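Local structure of thioredoxin-like protein (Klebsiella pneumoniae subsp. pneumoniae MGH 78578, 3TY1) at residues N97-N102 / I132-G137; G137-T142 / V165-F170; N262-A267 / L295-L300; Q272-V277 / Q363-I368. The protein probably binds carbohydrate, as a putative aldose 1-epimerase related to the galactose mutarotases, although its substrate has not been established. One frame throughout, in Å; residues are numbered along the deposited sequence.

Overall arrangement
Two pairs of contacts follow each other along the chain. Contact 1 closes a loop between segment 97-102, a turn running into helix 100-103, and the end of strand 131-133. Contact 2 starts at G137, the residue where contact 1 ends, and joins the following loop to strand 159-169 of the ten-stranded antiparallel sheet. Both touch the third subunit. Contacts 3 and 4 come later, and their segments alternate, so they cross. Contact 3 pairs strands 259-265 and 297-304. Contact 4 lays helix 355-369 on strand 272-278, which belongs to the same sheet as strand 159-169. Contacts 1 and 4 lie on opposite sides of the chain's centre, with centres about 35 Å apart.

Contact 1: residues N97-N102 / I132-G137; sequences NLESRN and IYTLHG. With SO4 (sulfate ion), chain L.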
# COMPACT_ATOMS: atom_id res chain seq x y z
N ASN A 97 4.71 -0.24 -4.08
CA ASN A 97 4.76 1.22 -3.99
C ASN A 97 5.42 1.69 -5.29
O ASN A 97 6.63 1.55 -5.45
CB ASN A 97 5.57 1.69 -2.76
CG ASN A 97 5.64 3.20 -2.66
OD1 ASN A 97 5.29 3.91 -3.61
ND2 ASN A 97 6.02 3.70 -1.49
N LEU A 98 4.61 2.19 -6.22
CA LEU A 98 5.09 2.60 -7.55
C LEU A 98 6.14 3.72 -7.51
O LEU A 98 7.02 3.80 -8.40
CB LEU A 98 3.90 2.97 -8.48
CG LEU A 98 2.91 1.86 -8.85
CD1 LEU A 98 1.63 2.48 -9.55
CD2 LEU A 98 3.55 0.77 -9.74
N GLU A 99 6.07 4.55 -6.46
CA GLU A 99 7.02 5.64 -6.27
C GLU A 99 8.38 5.16 -5.74
O GLU A 99 9.38 5.88 -5.86
CB GLU A 99 6.45 6.72 -5.33
CG GLU A 99 5.40 7.65 -5.97
CD GLU A 99 4.04 7.02 -6.17
OE1 GLU A 99 3.73 5.98 -5.52
OE2 GLU A 99 3.27 7.59 -6.98
N SER A 100 8.43 3.96 -5.17
CA SER A 100 9.68 3.46 -4.62
C SER A 100 10.75 3.20 -5.72
O SER A 100 10.46 3.16 -6.93
CB SER A 100 9.43 2.21 -3.73
OG SER A 100 9.09 1.13 -4.53
N ARG A 101 12.00 3.09 -5.28
CA ARG A 101 13.13 2.99 -6.19
C ARG A 101 13.12 4.13 -7.22
O ARG A 101 13.40 3.91 -8.41
CB ARG A 101 13.17 1.61 -6.87
CG ARG A 101 13.14 0.45 -5.93
CD ARG A 101 13.21 -0.87 -6.69
NE ARG A 101 13.09 -2.01 -5.78
CZ ARG A 101 14.11 -2.70 -5.24
NH1 ARG A 101 15.39 -2.38 -5.43
NH2 ARG A 101 13.85 -3.73 -4.47
N ASN A 102 12.75 5.32 -6.77
CA ASN A 102 12.72 6.52 -7.64
C ASN A 102 11.79 6.33 -8.86
O ASN A 102 12.18 6.57 -10.00
CB ASN A 102 14.16 6.84 -8.11
CG ASN A 102 14.28 8.19 -8.79
OD1 ASN A 102 13.49 9.09 -8.54
ND2 ASN A 102 15.35 8.36 -9.63
N ILE A 132 6.23 12.69 -8.83
CA ILE A 132 6.88 11.56 -9.49
C ILE A 132 5.89 10.93 -10.44
O ILE A 132 4.85 10.44 -10.02
CB ILE A 132 7.35 10.51 -8.50
CG1 ILE A 132 8.36 11.09 -7.50
CG2 ILE A 132 8.03 9.35 -9.24
CD1 ILE A 132 8.67 10.15 -6.30
N TYR A 133 6.22 10.92 -11.73
CA TYR A 133 5.49 10.16 -12.72
C TYR A 133 6.16 8.82 -12.75
O TYR A 133 7.29 8.71 -13.20
CB TYR A 133 5.61 10.83 -14.09
CG TYR A 133 4.78 12.08 -14.19
CD1 TYR A 133 3.44 12.00 -14.54
CD2 TYR A 133 5.34 13.33 -13.92
CE1 TYR A 133 2.66 13.14 -14.63
CE2 TYR A 133 4.58 14.49 -14.01
CZ TYR A 133 3.24 14.39 -14.36
OH TYR A 133 2.49 15.51 -14.45
N THR A 134 5.47 7.80 -12.26
CA THR A 134 6.04 6.49 -12.07
C THR A 134 6.03 5.67 -13.36
O THR A 134 5.21 5.90 -14.24
CB THR A 134 5.32 5.77 -10.93
OG1 THR A 134 3.92 5.71 -11.23
CG2 THR A 134 5.54 6.55 -9.60
N LEU A 135 6.94 4.70 -13.43
CA LEU A 135 7.15 3.88 -14.60
C LEU A 135 5.86 3.26 -15.15
O LEU A 135 5.21 2.42 -14.50
CB LEU A 135 8.14 2.73 -14.30
CG LEU A 135 8.44 1.74 -15.43
CD1 LEU A 135 9.03 2.43 -16.68
CD2 LEU A 135 9.43 0.67 -14.93
N HIS A 136 5.52 3.65 -16.36
CA HIS A 136 4.42 3.03 -17.13
C HIS A 136 3.02 3.20 -16.59
O HIS A 136 2.13 2.42 -16.92
CB HIS A 136 4.73 1.53 -17.43
CG HIS A 136 5.84 1.35 -18.40
ND1 HIS A 136 6.02 2.20 -19.47
CD2 HIS A 136 6.81 0.40 -18.51
CE1 HIS A 136 7.06 1.81 -20.18
NE2 HIS A 136 7.55 0.72 -19.63
N GLY A 137 2.80 4.25 -15.82
CA GLY A 137 1.47 4.60 -15.39
C GLY A 137 0.84 3.64 -14.41
O GLY A 137 1.53 2.83 -13.72
S SO4 L . 10.73 -1.45 -19.90
O1 SO4 L . 10.86 -2.79 -19.31
O2 SO4 L . 11.45 -1.38 -21.19
O3 SO4 L . 9.32 -1.11 -20.11
O4 SO4 L . 11.30 -0.48 -18.96
O HOH W 1 3.47 10.09 -7.86
O HOH W 2 2.01 6.47 -9.29
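E99 and L98 share the first segment's side of the contact. The CB and CG of E99 run past the tip of I132, with E99 CG 4.1 Å from I132 CD1. CG also meets the methyl of T134, at 3.8 Å from T134 CG2. A bend at chi2 (75°) turns the carboxylate back over that methyl, and OE2 comes to 3.6 Å from T134 CG2. The two side chains cross obliquely. At the tip, OE2 accepts from two waters. One also donates to I132 O, at 2.6 Å from the water oxygen. The other donates to T134 OG1, at 2.8 Å. No direct hydrogen bond joins the segments, so the polar links pass through water. T134 also presses CG2 against the backbone of the turn, 3.3 Å from L98 O, and L98 CB lies against T134 CB and OG1.

E99 sits within a type I turn from N97 to S100. N97 OD1 accepts a weak capping bond from E99 N, and N97 O takes both the N-H and the hydroxyl of S100, with S100 OG at 2.7 Å. Across the contact, T134 opens a type II turn that ends at G137, whose phi is positive. This second turn holds H136. H136 NE2 donates to sulfate O3 at 2.6 Å, with an N-H...O angle of 155°. H211 NE2 binds the same ion, which probably came from the crystallisation liquor. The pair recalls the histidines of the sugar site in galactose mutarotases, though a matching role here is only inferred. One face of the H136 ring lies against L135 CD1.

Contact 2: residues G137-T142 / V165-F170; sequences GKAGNT and VKESTF
T142 lays its CB and methyl against one branch of V165, with both T142 CB and T142 CG2 3.7 Å from V165 CG1. The two side chains cross obliquely. In V165, CG1 stands anti to the backbone N (chi1 -178°), which brings this branch to the loop. T142 CG2 continues along the strand and rests 3.5 Å from K166 O. The hydroxyl of T142 turns back to its own segment. OG1 donates to K138 O at 2.6 Å, from well above the carbonyl plane. K138 O also accepts from N141 N, so two donors grip it, and the N141 bond closes the turn around the 3-10 segment 139-140. A water donates both to T142 OG1 and to K166 O, and so ties the hydroxyl across to the strand.

E167 reaches the other end of the loop. Its chain is extended beyond CG, and OE2 lies 4.1 Å from A139 CB. A second water accepts from K138 N and donates to E167 OE1, at 2.9 Å from each. The carboxylate has stronger partners outside the loop: OE2 accepts from Y119 N and OE1 from E120 N. These N-H groups may help to keep the buried acid charged. K138 leads its amine away, to a salt bridge with E108 of the third subunit. The contact thus seats the loop 137-142 on strand 159-169 of the ten-stranded antiparallel sheet, an arrangement consistent with the beta supersandwich of the galactose mutarotase superfamily.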
# COMPACT_ATOMS: atom_id res chain seq x y z
N GLY A 137 2.80 4.25 -15.82
CA GLY A 137 1.47 4.60 -15.39
C GLY A 137 0.84 3.64 -14.41
O GLY A 137 1.53 2.83 -13.72
N LYS A 138 -0.48 3.72 -14.34
CA LYS A 138 -1.24 3.01 -13.29
C LYS A 138 -2.18 1.91 -13.71
O LYS A 138 -2.57 1.12 -12.83
CB LYS A 138 -2.01 4.03 -12.41
CG LYS A 138 -1.06 4.84 -11.49
CD LYS A 138 -1.81 5.65 -10.43
CE LYS A 138 -2.27 4.79 -9.22
NZ LYS A 138 -3.18 5.55 -8.28
N ALA A 139 -2.54 1.81 -15.00
CA ALA A 139 -3.58 0.85 -15.43
C ALA A 139 -3.21 -0.56 -15.04
O ALA A 139 -4.03 -1.33 -14.51
CB ALA A 139 -3.87 0.94 -16.96
N GLY A 140 -1.95 -0.90 -15.28
CA GLY A 140 -1.47 -2.24 -15.00
C GLY A 140 -1.45 -2.67 -13.53
O GLY A 140 -1.37 -3.88 -13.24
N ASN A 141 -1.49 -1.70 -12.62
CA ASN A 141 -1.54 -1.96 -11.18
C ASN A 141 -2.84 -1.48 -10.54
O ASN A 141 -2.88 -1.20 -9.36
CB ASN A 141 -0.30 -1.41 -10.50
CG ASN A 141 0.90 -2.30 -10.69
OD1 ASN A 141 1.08 -3.24 -9.95
ND2 ASN A 141 1.75 -1.99 -11.66
N THR A 142 -3.92 -1.44 -11.33
CA THR A 142 -5.24 -1.04 -10.87
C THR A 142 -6.20 -2.23 -10.98
O THR A 142 -6.38 -2.75 -12.06
CB THR A 142 -5.81 0.13 -11.72
OG1 THR A 142 -4.91 1.24 -11.61
CG2 THR A 142 -7.24 0.51 -11.28
N VAL A 165 -11.24 -0.58 -15.90
CA VAL A 165 -10.08 -0.15 -15.11
C VAL A 165 -10.13 1.37 -15.02
O VAL A 165 -10.07 2.09 -16.03
CB VAL A 165 -8.81 -0.64 -15.75
CG1 VAL A 165 -7.61 -0.23 -14.90
CG2 VAL A 165 -8.84 -2.16 -15.88
N LYS A 166 -10.29 1.88 -13.81
CA LYS A 166 -10.54 3.29 -13.60
C LYS A 166 -9.35 4.05 -13.07
O LYS A 166 -8.61 3.54 -12.21
CB LYS A 166 -11.69 3.48 -12.62
CG LYS A 166 -13.03 2.88 -13.02
CD LYS A 166 -14.07 3.31 -11.95
CE LYS A 166 -15.49 2.96 -12.30
NZ LYS A 166 -16.41 3.49 -11.22
N GLU A 167 -9.18 5.27 -13.56
CA GLU A 167 -8.15 6.20 -13.12
C GLU A 167 -8.91 7.50 -12.80
O GLU A 167 -8.87 8.43 -13.59
CB GLU A 167 -7.08 6.40 -14.20
CG GLU A 167 -6.30 5.08 -14.57
CD GLU A 167 -5.29 5.26 -15.70
OE1 GLU A 167 -4.27 5.94 -15.48
OE2 GLU A 167 -5.49 4.70 -16.80
N SER A 168 -9.62 7.47 -11.67
CA SER A 168 -10.52 8.52 -11.15
C SER A 168 -9.91 9.18 -9.93
O SER A 168 -9.64 8.52 -8.93
CB SER A 168 -11.84 7.87 -10.76
OG SER A 168 -12.40 7.21 -11.89
N THR A 169 -9.67 10.49 -10.03
CA THR A 169 -9.04 11.25 -8.95
C THR A 169 -9.69 12.60 -8.88
O THR A 169 -9.72 13.30 -9.89
CB THR A 169 -7.53 11.42 -9.24
OG1 THR A 169 -6.95 10.12 -9.42
CG2 THR A 169 -6.78 12.17 -8.08
N PHE A 170 -10.25 12.96 -7.72
CA PHE A 170 -10.88 14.29 -7.57
C PHE A 170 -9.89 15.40 -7.91
O PHE A 170 -8.74 15.34 -7.53
CB PHE A 170 -11.45 14.45 -6.16
CG PHE A 170 -12.16 15.77 -5.92
CD1 PHE A 170 -13.29 16.12 -6.64
CD2 PHE A 170 -11.71 16.64 -4.92
CE1 PHE A 170 -13.95 17.30 -6.39
CE2 PHE A 170 -12.35 17.84 -4.67
CZ PHE A 170 -13.49 18.16 -5.40
O HOH W 3 -1.40 6.18 -15.58
O HOH W 4 -6.00 3.54 -11.24

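Contact 3: residues N262-A267 / L295-L300; sequences NIQPLA and LPVLTL
An antiparallel pair of neighbouring strands makes this contact, within a mixed sheet of the beta supersandwich. Strand 262-265 runs against strand 297-300 at 141° between their directions. I263 and L298 form the hydrogen-bonded pair. I263 N donates to L298 O at 2.8 Å, nearly along the C=O axis. The return bond, from L298 N to I263 O, is longer at 3.2 Å, and its donor sits above the carbonyl plane.

On the face of I263 and L298 the two side chains lie side by side, pointing the same way, with I263 CB 4.0 Å from L298 CB. I263 CG1 stands beside the backbone N and sends CD1 obliquely to L300 CB, also at 4.0 Å. F225 and I229 of strand 224-229 add to the apolar cover of I263. The pairing ends after I263 and L298, and P265 has no N-H to give. Its ring instead leans on the residue just before the other strand, with P265 CD 3.3 Å from P296 O. Q264 bends at chi2 so that its amide nears V297 CG1. A water donates to both Q264 OE1 and P296 O.

N262 and T299, on the reverse face, are a non-hydrogen-bonded pair. N262 OD1 and T299 OG1 stand 4.1 Å apart, and one water bridges them, 2.8 Å from each of the two oxygens.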
# COMPACT_ATOMS: atom_id res chain seq x y z
N ASN A 262 13.23 2.94 -31.59
CA ASN A 262 12.02 3.68 -31.86
C ASN A 262 11.70 3.61 -33.33
O ASN A 262 12.52 4.03 -34.14
CB ASN A 262 12.21 5.12 -31.44
CG ASN A 262 12.41 5.26 -29.95
OD1 ASN A 262 11.75 4.59 -29.15
ND2 ASN A 262 13.29 6.19 -29.57
N ILE A 263 10.50 3.14 -33.65
CA ILE A 263 10.06 2.86 -35.01
C ILE A 263 8.87 3.71 -35.44
O ILE A 263 7.97 3.99 -34.64
CB ILE A 263 9.66 1.37 -35.17
CG1 ILE A 263 10.92 0.48 -35.07
CG2 ILE A 263 8.87 1.14 -36.53
CD1 ILE A 263 10.68 -1.00 -34.74
N GLN A 264 8.91 4.16 -36.70
CA GLN A 264 7.77 4.79 -37.35
C GLN A 264 7.24 3.75 -38.35
O GLN A 264 7.84 3.51 -39.42
CB GLN A 264 8.12 6.12 -38.01
CG GLN A 264 7.41 7.30 -37.32
CD GLN A 264 5.88 7.19 -37.38
OE1 GLN A 264 5.32 6.59 -38.31
NE2 GLN A 264 5.21 7.77 -36.39
N PRO A 265 6.13 3.09 -38.00
CA PRO A 265 5.64 2.01 -38.88
C PRO A 265 4.93 2.49 -40.15
O PRO A 265 4.44 3.60 -40.17
CB PRO A 265 4.64 1.28 -38.00
CG PRO A 265 4.12 2.34 -37.12
CD PRO A 265 5.30 3.20 -36.80
N LEU A 266 4.91 1.65 -41.18
CA LEU A 266 4.08 1.86 -42.39
C LEU A 266 2.79 1.07 -42.19
O LEU A 266 2.75 0.12 -41.39
CB LEU A 266 4.81 1.34 -43.62
CG LEU A 266 6.04 2.14 -44.02
CD1 LEU A 266 6.88 1.31 -44.97
CD2 LEU A 266 5.62 3.51 -44.62
N ALA A 267 1.73 1.49 -42.85
CA ALA A 267 0.40 0.86 -42.71
C ALA A 267 -0.19 0.58 -44.09
O ALA A 267 0.20 1.22 -45.03
CB ALA A 267 -0.54 1.78 -41.95
N LEU A 295 -2.55 3.92 -32.56
CA LEU A 295 -1.24 3.64 -31.98
C LEU A 295 -0.21 3.97 -33.09
O LEU A 295 0.27 3.09 -33.80
CB LEU A 295 -1.18 2.19 -31.47
CG LEU A 295 -2.14 1.80 -30.36
CD1 LEU A 295 -2.13 0.26 -30.14
CD2 LEU A 295 -1.85 2.55 -28.99
N PRO A 296 0.11 5.26 -33.25
CA PRO A 296 0.98 5.64 -34.39
C PRO A 296 2.43 5.25 -34.38
O PRO A 296 3.05 5.28 -35.45
CB PRO A 296 0.83 7.18 -34.46
CG PRO A 296 -0.18 7.54 -33.46
CD PRO A 296 -0.25 6.44 -32.47
N VAL A 297 2.99 4.89 -33.21
CA VAL A 297 4.40 4.58 -33.07
C VAL A 297 4.60 3.18 -32.54
O VAL A 297 3.66 2.55 -32.07
CB VAL A 297 5.16 5.62 -32.21
CG1 VAL A 297 5.09 7.01 -32.94
CG2 VAL A 297 4.66 5.68 -30.77
N LEU A 298 5.83 2.70 -32.69
CA LEU A 298 6.20 1.35 -32.27
C LEU A 298 7.56 1.34 -31.59
O LEU A 298 8.50 1.96 -32.07
CB LEU A 298 6.20 0.42 -33.49
CG LEU A 298 6.52 -1.06 -33.31
CD1 LEU A 298 5.46 -1.71 -32.47
CD2 LEU A 298 6.53 -1.72 -34.71
N THR A 299 7.65 0.63 -30.47
CA THR A 299 8.91 0.45 -29.75
C THR A 299 9.28 -1.02 -29.79
O THR A 299 8.41 -1.89 -29.59
CB THR A 299 8.78 0.91 -28.27
OG1 THR A 299 8.47 2.31 -28.24
CG2 THR A 299 10.07 0.63 -27.45
N LEU A 300 10.55 -1.28 -30.06
CA LEU A 300 11.12 -2.62 -30.08
C LEU A 300 12.08 -2.67 -28.89
O LEU A 300 13.05 -1.92 -28.84
CB LEU A 300 11.88 -2.82 -31.39
CG LEU A 300 12.65 -4.15 -31.57
CD1 LEU A 300 11.74 -5.39 -31.44
CD2 LEU A 300 13.43 -4.16 -32.88
O HOH W 5 10.50 3.65 -26.85
O HOH W 6 2.38 6.12 -37.73

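Contact 4: residues Q272-V277 / Q363-I368; sequences QTLAAV and QKIAKI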
# COMPACT_ATOMS: atom_id res chain seq x y z
N GLN A 272 -3.91 -0.30 -41.11
CA GLN A 272 -3.55 -1.44 -40.32
C GLN A 272 -2.10 -1.75 -40.62
O GLN A 272 -1.65 -1.65 -41.79
CB GLN A 272 -4.41 -2.66 -40.67
CG GLN A 272 -5.93 -2.47 -40.50
CD GLN A 272 -6.29 -1.94 -39.14
OE1 GLN A 272 -6.09 -2.61 -38.12
NE2 GLN A 272 -6.83 -0.71 -39.11
N THR A 273 -1.36 -2.13 -39.58
CA THR A 273 0.00 -2.60 -39.74
C THR A 273 0.17 -3.92 -38.97
O THR A 273 -0.74 -4.34 -38.27
CB THR A 273 1.02 -1.54 -39.29
OG1 THR A 273 2.31 -1.91 -39.78
CG2 THR A 273 1.03 -1.40 -37.78
N LEU A 274 1.33 -4.55 -39.14
CA LEU A 274 1.57 -5.89 -38.61
C LEU A 274 3.03 -5.98 -38.23
O LEU A 274 3.90 -5.62 -39.03
CB LEU A 274 1.22 -6.95 -39.68
CG LEU A 274 1.12 -8.43 -39.39
CD1 LEU A 274 0.07 -8.70 -38.32
CD2 LEU A 274 0.80 -9.22 -40.66
N ALA A 275 3.30 -6.43 -37.01
CA ALA A 275 4.65 -6.67 -36.52
C ALA A 275 4.71 -8.06 -35.92
O ALA A 275 3.69 -8.59 -35.38
CB ALA A 275 5.01 -5.62 -35.49
N ALA A 276 5.88 -8.66 -35.95
CA ALA A 276 6.01 -10.05 -35.49
C ALA A 276 7.43 -10.42 -35.04
O ALA A 276 8.42 -9.80 -35.47
CB ALA A 276 5.55 -11.00 -36.62
N VAL A 277 7.51 -11.40 -34.14
CA VAL A 277 8.74 -12.05 -33.78
C VAL A 277 8.58 -13.51 -34.20
O VAL A 277 7.56 -14.14 -33.96
CB VAL A 277 9.11 -11.90 -32.30
CG1 VAL A 277 7.97 -12.34 -31.36
CG2 VAL A 277 10.39 -12.72 -32.02
N GLN A 363 5.02 -12.26 -45.86
CA GLN A 363 4.54 -11.81 -47.19
C GLN A 363 3.63 -10.57 -47.07
O GLN A 363 3.73 -9.64 -47.89
CB GLN A 363 3.79 -12.94 -47.94
CG GLN A 363 4.58 -13.76 -48.99
CD GLN A 363 5.36 -15.00 -48.46
OE1 GLN A 363 6.33 -14.87 -47.68
NE2 GLN A 363 4.96 -16.19 -48.93
N LYS A 364 2.74 -10.54 -46.08
CA LYS A 364 1.89 -9.36 -45.85
C LYS A 364 2.74 -8.14 -45.46
O LYS A 364 2.50 -7.04 -45.95
CB LYS A 364 0.81 -9.62 -44.80
CG LYS A 364 -0.23 -8.50 -44.65
CD LYS A 364 -1.15 -8.31 -45.89
CE LYS A 364 -1.79 -6.91 -45.91
NZ LYS A 364 -2.49 -6.57 -47.21
N ILE A 365 3.74 -8.37 -44.62
CA ILE A 365 4.64 -7.30 -44.17
C ILE A 365 5.44 -6.75 -45.37
O ILE A 365 5.50 -5.53 -45.59
CB ILE A 365 5.56 -7.78 -43.00
CG1 ILE A 365 4.73 -7.89 -41.70
CG2 ILE A 365 6.70 -6.82 -42.83
CD1 ILE A 365 5.47 -8.46 -40.49
N ALA A 366 5.97 -7.67 -46.19
CA ALA A 366 6.71 -7.30 -47.42
C ALA A 366 5.84 -6.52 -48.41
O ALA A 366 6.34 -5.66 -49.13
CB ALA A 366 7.33 -8.54 -48.08
N LYS A 367 4.55 -6.82 -48.47
CA LYS A 367 3.61 -6.09 -49.32
C LYS A 367 3.37 -4.65 -48.81
O LYS A 367 3.32 -3.72 -49.59
CB LYS A 367 2.27 -6.84 -49.42
CG LYS A 367 1.24 -6.16 -50.32
CD LYS A 367 0.08 -7.07 -50.64
CE LYS A 367 -0.85 -6.43 -51.67
NZ LYS A 367 -1.99 -7.34 -51.97
N ILE A 368 3.21 -4.48 -47.50
CA ILE A 368 3.02 -3.14 -46.89
C ILE A 368 4.30 -2.30 -47.04
O ILE A 368 4.23 -1.11 -47.35
CB ILE A 368 2.61 -3.23 -45.40
CG1 ILE A 368 1.24 -3.91 -45.26
CG2 ILE A 368 2.51 -1.83 -44.77
CD1 ILE A 368 0.87 -4.25 -43.82
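Apolar contacts dominate between strand 272-277 and helix 363-368. L274 points at the helix and meets two residues of it. Its CB faces the CG1 of I365, with L274 CB to I365 CG1 at 4.2 Å. Its CG stands anti to the backbone N (chi1 -169°), and CD2 reaches the aliphatic start of K364, 4.2 Å from K364 CB. These two side chains cross at about a right angle. K364 then bends at chi2 and carries its amine away from the strand.

Contacts of apolar groups with the backbone form a second kind. I365 keeps CG1 beside its own backbone N and passes CG1 and CD1 over the L274 carbonyl. I365 CD1 comes to 3.6 Å from L274 O. That oxygen is buried here and has no hydrogen-bond partner in the model, a likely energetic cost of the packing. Further along the helix, I368 lays CD1 over the start of the strand, 4.2 Å from Q272 O.

The polar links at the strand's start go to residues outside the two segments. T273 OG1 bonds to L266 O. Q272 NE2 bonds to D291 and to N270 O, and Q272 OE1 accepts from Q289.

P228 and L226 of neighbouring strand 224-229 also touch I365, so the helix bridges two strands. The strand and helix axes approach to 8.7 Å. This is an amphipathic helix lying on a beta sheet with its isoleucines turned inward. It rests on strands 272-278 and 224-229 of the ten-stranded antiparallel sheet of the supersandwich, strand 224-229 being outermost within the chain.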